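Local structure of thrombospondin related anonymous protein (Plasmodium falciparum, 4F1J) at residues A[13-18]-A[90-95]. The protein is a Plasmodium falciparum adhesion protein whose von Willebrand factor A domain, the part described here, binds magnesium and probably serves in host-cell attachment. Sequence-based numbering, arbitrary orientation.
Sequences LMDCSG and GRTNLS. With MG (magnesium ion), chain C; MG (magnesium ion), chain H; EDO (1,2-ethanediol), chain J.
S17 lays its CB against the backbone carbonyl of R91, with CB 3.2 Å from R91 O. Its OG sits between the backbone N and the carbonyl carbon (chi1 59°) and binds a magnesium ion at 2.2 Å. S17 OG also donates to D15 OD1 over 2.6 Å, and OD1 accepts through its syn lone pair. S17 N also donates to D15 OD1, closing an Asx turn. One carboxylate oxygen thus holds both the backbone and the hydroxyl of S17.

The T92 side chain crosses that of D15 at a slant, T92 CG2 lying 3.9 Å from D15 OD2. The link between the two is water 1, a magnesium ligand. Water 1 donates to D15 OD2 at 2.6 Å. It also hydrogen-bonds T92 OG1, water 1 to OG1 being 2.7 Å. G18 N donates to G90 O at 2.9 Å in a nearly straight bond (167°), tying the loops together. Deeper in, L13 and L94 touch loosely through their CD1 methyls.

This is the metal ion-dependent adhesion site of the A domain. Its DxSxS motif (D15, S17, S19) begins at the end of strand 8-15. S19 and D123 complete the protein ligands. S95 OG binds a second magnesium together with D131. D15 and T92 both meet the first ion through water 1, so both are second-shell residues here. This arrangement is consistent with a metal one of whose water ligands could be exchanged for a carboxylate of a binding partner.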
ATOM      1  N   LEU A  13      -2.684  -0.806  -0.253  1.00  6.88           N
ATOM      2  CA  LEU A  13      -3.127  -2.182  -0.442  1.00  7.32           C
ATOM      3  C   LEU A  13      -2.467  -2.990   0.659  1.00  7.62           C
ATOM      4  O   LEU A  13      -1.243  -3.167   0.668  1.00  8.31           O
ATOM      5  CB  LEU A  13      -2.718  -2.749  -1.825  1.00  7.35           C
ATOM      6  CG  LEU A  13      -2.933  -1.883  -3.060  1.00 10.10           C
ATOM      7  CD1 LEU A  13      -2.742  -2.679  -4.344  1.00  7.59           C
ATOM      8  CD2 LEU A  13      -4.242  -1.132  -3.106  1.00  9.82           C
ATOM      9  N   MET A  14      -3.287  -3.469   1.595  1.00  8.07           N
ATOM     10  CA  MET A  14      -2.764  -4.069   2.830  1.00  9.33           C
ATOM     11  C   MET A  14      -3.024  -5.578   2.839  1.00  9.01           C
ATOM     12  O   MET A  14      -4.156  -6.015   2.931  1.00  9.61           O
ATOM     13  CB  MET A  14      -3.419  -3.387   4.027  1.00  9.60           C
ATOM     14  CG  MET A  14      -2.949  -3.897   5.350  1.00 11.03           C
ATOM     15  SD  MET A  14      -3.727  -2.950   6.670  1.00 14.21           S
ATOM     16  CE  MET A  14      -2.808  -3.534   8.115  1.00 14.47           C
ATOM     17  N   ASP A  15      -1.949  -6.343   2.685  1.00  9.43           N
ATOM     18  CA  ASP A  15      -1.958  -7.800   2.741  1.00  9.62           C
ATOM     19  C   ASP A  15      -2.530  -8.218   4.097  1.00  9.23           C
ATOM     20  O   ASP A  15      -2.070  -7.728   5.136  1.00  9.79           O
ATOM     21  CB  ASP A  15      -0.515  -8.235   2.555  1.00  9.89           C
ATOM     22  CG  ASP A  15      -0.270  -9.744   2.657  1.00  9.36           C
ATOM     23  OD1 ASP A  15      -0.989 -10.480   3.361  1.00 10.62           O
ATOM     24  OD2 ASP A  15       0.756 -10.128   2.065  1.00  8.21           O
ATOM     25  N   CYS A  16      -3.542  -9.087   4.092  1.00  9.09           N
ATOM     26  CA  CYS A  16      -4.145  -9.588   5.356  1.00  9.11           C
ATOM     27  C   CYS A  16      -4.124 -11.129   5.415  1.00  9.61           C
ATOM     28  O   CYS A  16      -4.941 -11.756   6.094  1.00  9.32           O
ATOM     29  CB  CYS A  16      -5.560  -9.036   5.547  1.00  8.51           C
ATOM     30  SG  CYS A  16      -6.751  -9.503   4.284  1.00  9.57           S
ATOM     31  N   SER A  17      -3.121 -11.690   4.756  1.00  9.86           N
ATOM     32  CA  SER A  17      -2.962 -13.145   4.596  1.00  9.69           C
ATOM     33  C   SER A  17      -2.746 -13.847   5.943  1.00 10.64           C
ATOM     34  O   SER A  17      -2.230 -13.258   6.907  1.00 10.33           O
ATOM     35  CB  SER A  17      -1.791 -13.475   3.674  1.00 10.48           C
ATOM     36  OG  SER A  17      -0.553 -12.965   4.131  1.00 10.77           O
ATOM     37  N   GLY A  18      -3.122 -15.126   5.981  1.00 11.21           N
ATOM     38  CA  GLY A  18      -3.023 -15.916   7.234  1.00 12.14           C
ATOM     39  C   GLY A  18      -1.621 -16.040   7.814  1.00 12.74           C
ATOM     40  O   GLY A  18      -1.449 -16.131   9.044  1.00 14.16           O
ATOM     41  N   GLY A  90      -6.122 -16.349   4.903  1.00 12.16           N
ATOM     42  CA  GLY A  90      -6.178 -16.540   3.467  1.00 12.31           C
ATOM     43  C   GLY A  90      -4.863 -16.309   2.757  1.00 11.90           C
ATOM     44  O   GLY A  90      -3.827 -16.166   3.395  1.00 12.02           O
ATOM     45  N   ARG A  91      -4.935 -16.275   1.433  1.00 11.25           N
ATOM     46  CA  ARG A  91      -3.744 -16.302   0.575  1.00 11.38           C
ATOM     47  C   ARG A  91      -3.288 -14.892   0.204  1.00 10.47           C
ATOM     48  O   ARG A  91      -3.456 -14.005   1.011  1.00  9.88           O
ATOM     49  CB  ARG A  91      -3.971 -17.234  -0.634  1.00 12.02           C
ATOM     50  CG  ARG A  91      -5.164 -16.941  -1.495  1.00 13.12           C
ATOM     51  CD  ARG A  91      -5.323 -18.019  -2.587  1.00 14.44           C
ATOM     52  NE  ARG A  91      -6.346 -17.673  -3.567  1.00 18.40           N
ATOM     53  CZ  ARG A  91      -6.178 -16.812  -4.585  1.00 20.93           C
ATOM     54  NH1 ARG A  91      -5.029 -16.164  -4.791  1.00 20.95           N
ATOM     55  NH2 ARG A  91      -7.176 -16.595  -5.426  1.00 23.67           N
ATOM     56  N   THR A  92      -2.667 -14.700  -0.958  1.00  9.63           N
ATOM     57  CA  THR A  92      -2.045 -13.400  -1.293  1.00 10.35           C
ATOM     58  C   THR A  92      -2.400 -12.977  -2.718  1.00  9.60           C
ATOM     59  O   THR A  92      -1.548 -13.021  -3.622  1.00  9.86           O
ATOM     60  CB  THR A  92      -0.515 -13.474  -1.107  1.00  9.51           C
ATOM     61  OG1 THR A  92      -0.214 -14.081   0.167  1.00 11.19           O
ATOM     62  CG2 THR A  92       0.142 -12.095  -1.214  1.00  9.41           C
ATOM     63  N   ASN A  93      -3.648 -12.549  -2.886  1.00  9.45           N
ATOM     64  CA  ASN A  93      -4.169 -12.187  -4.198  1.00  8.82           C
ATOM     65  C   ASN A  93      -3.859 -10.710  -4.463  1.00  8.82           C
ATOM     66  O   ASN A  93      -4.763  -9.871  -4.534  1.00  8.43           O
ATOM     67  CB  ASN A  93      -5.662 -12.454  -4.244  1.00  8.74           C
ATOM     68  CG  ASN A  93      -6.242 -12.455  -5.656  1.00  8.04           C
ATOM     69  OD1 ASN A  93      -5.627 -12.016  -6.624  1.00  9.62           O
ATOM     70  ND2 ASN A  93      -7.461 -12.924  -5.750  1.00  8.06           N
ATOM     71  N   LEU A  94      -2.575 -10.416  -4.633  1.00  9.28           N
ATOM     72  CA  LEU A  94      -2.129  -9.057  -4.963  1.00  9.04           C
ATOM     73  C   LEU A  94      -2.716  -8.597  -6.286  1.00  9.51           C
ATOM     74  O   LEU A  94      -3.065  -7.420  -6.440  1.00  8.88           O
ATOM     75  CB  LEU A  94      -0.603  -8.973  -5.041  1.00  8.83           C
ATOM     76  CG  LEU A  94      -0.038  -7.585  -5.404  1.00  9.73           C
ATOM     77  CD1 LEU A  94      -0.476  -6.563  -4.395  1.00 10.57           C
ATOM     78  CD2 LEU A  94       1.490  -7.631  -5.543  1.00  8.94           C
ATOM     79  N   SER A  95      -2.827  -9.498  -7.254  1.00  8.68           N
ATOM     80  CA  SER A  95      -3.304  -9.089  -8.573  1.00  8.95           C
ATOM     81  C   SER A  95      -4.745  -8.554  -8.515  1.00  8.65           C
ATOM     82  O   SER A  95      -5.046  -7.575  -9.188  1.00  8.42           O
ATOM     83  CB  SER A  95      -3.118 -10.215  -9.602  1.00  9.56           C
ATOM     84  OG  SER A  95      -3.920 -11.347  -9.281  1.00 11.53           O
TER
HETATM   85 MG    MG C 301       1.445 -13.770   3.693  1.00 11.29          MG
HETATM   86 MG    MG H 306      -5.220 -12.166 -10.785  0.50 15.47          MG
HETATM   87  C1  EDO J 308       1.733  -7.277   5.808  1.00 24.46           C
HETATM   88  O1  EDO J 308       1.076  -8.436   5.288  1.00 22.37           O
HETATM   89  C2  EDO J 308       0.796  -6.516   6.741  1.00 23.69           C
HETATM   90  O2  EDO J 308      -0.342  -6.001   6.064  1.00 24.42           O
HETATM   91  O   HOH W   1       1.320 -12.677   1.859  1.00  8.55           O
HETATM   92  O   HOH W   2      -6.240 -12.833  -9.009  1.00 25.60           O
HETATM   93  O   HOH W   3       0.774 -15.473   2.941  1.00  9.71           O
HETATM   94  O   HOH W   4       3.279 -14.620   3.495  1.00  9.83           O
HETATM   95  O   HOH W   5      -6.296 -10.470 -10.863  1.00 17.47           O
HETATM   96  O   HOH W   6      -6.675 -12.991 -12.034  1.00 25.19           O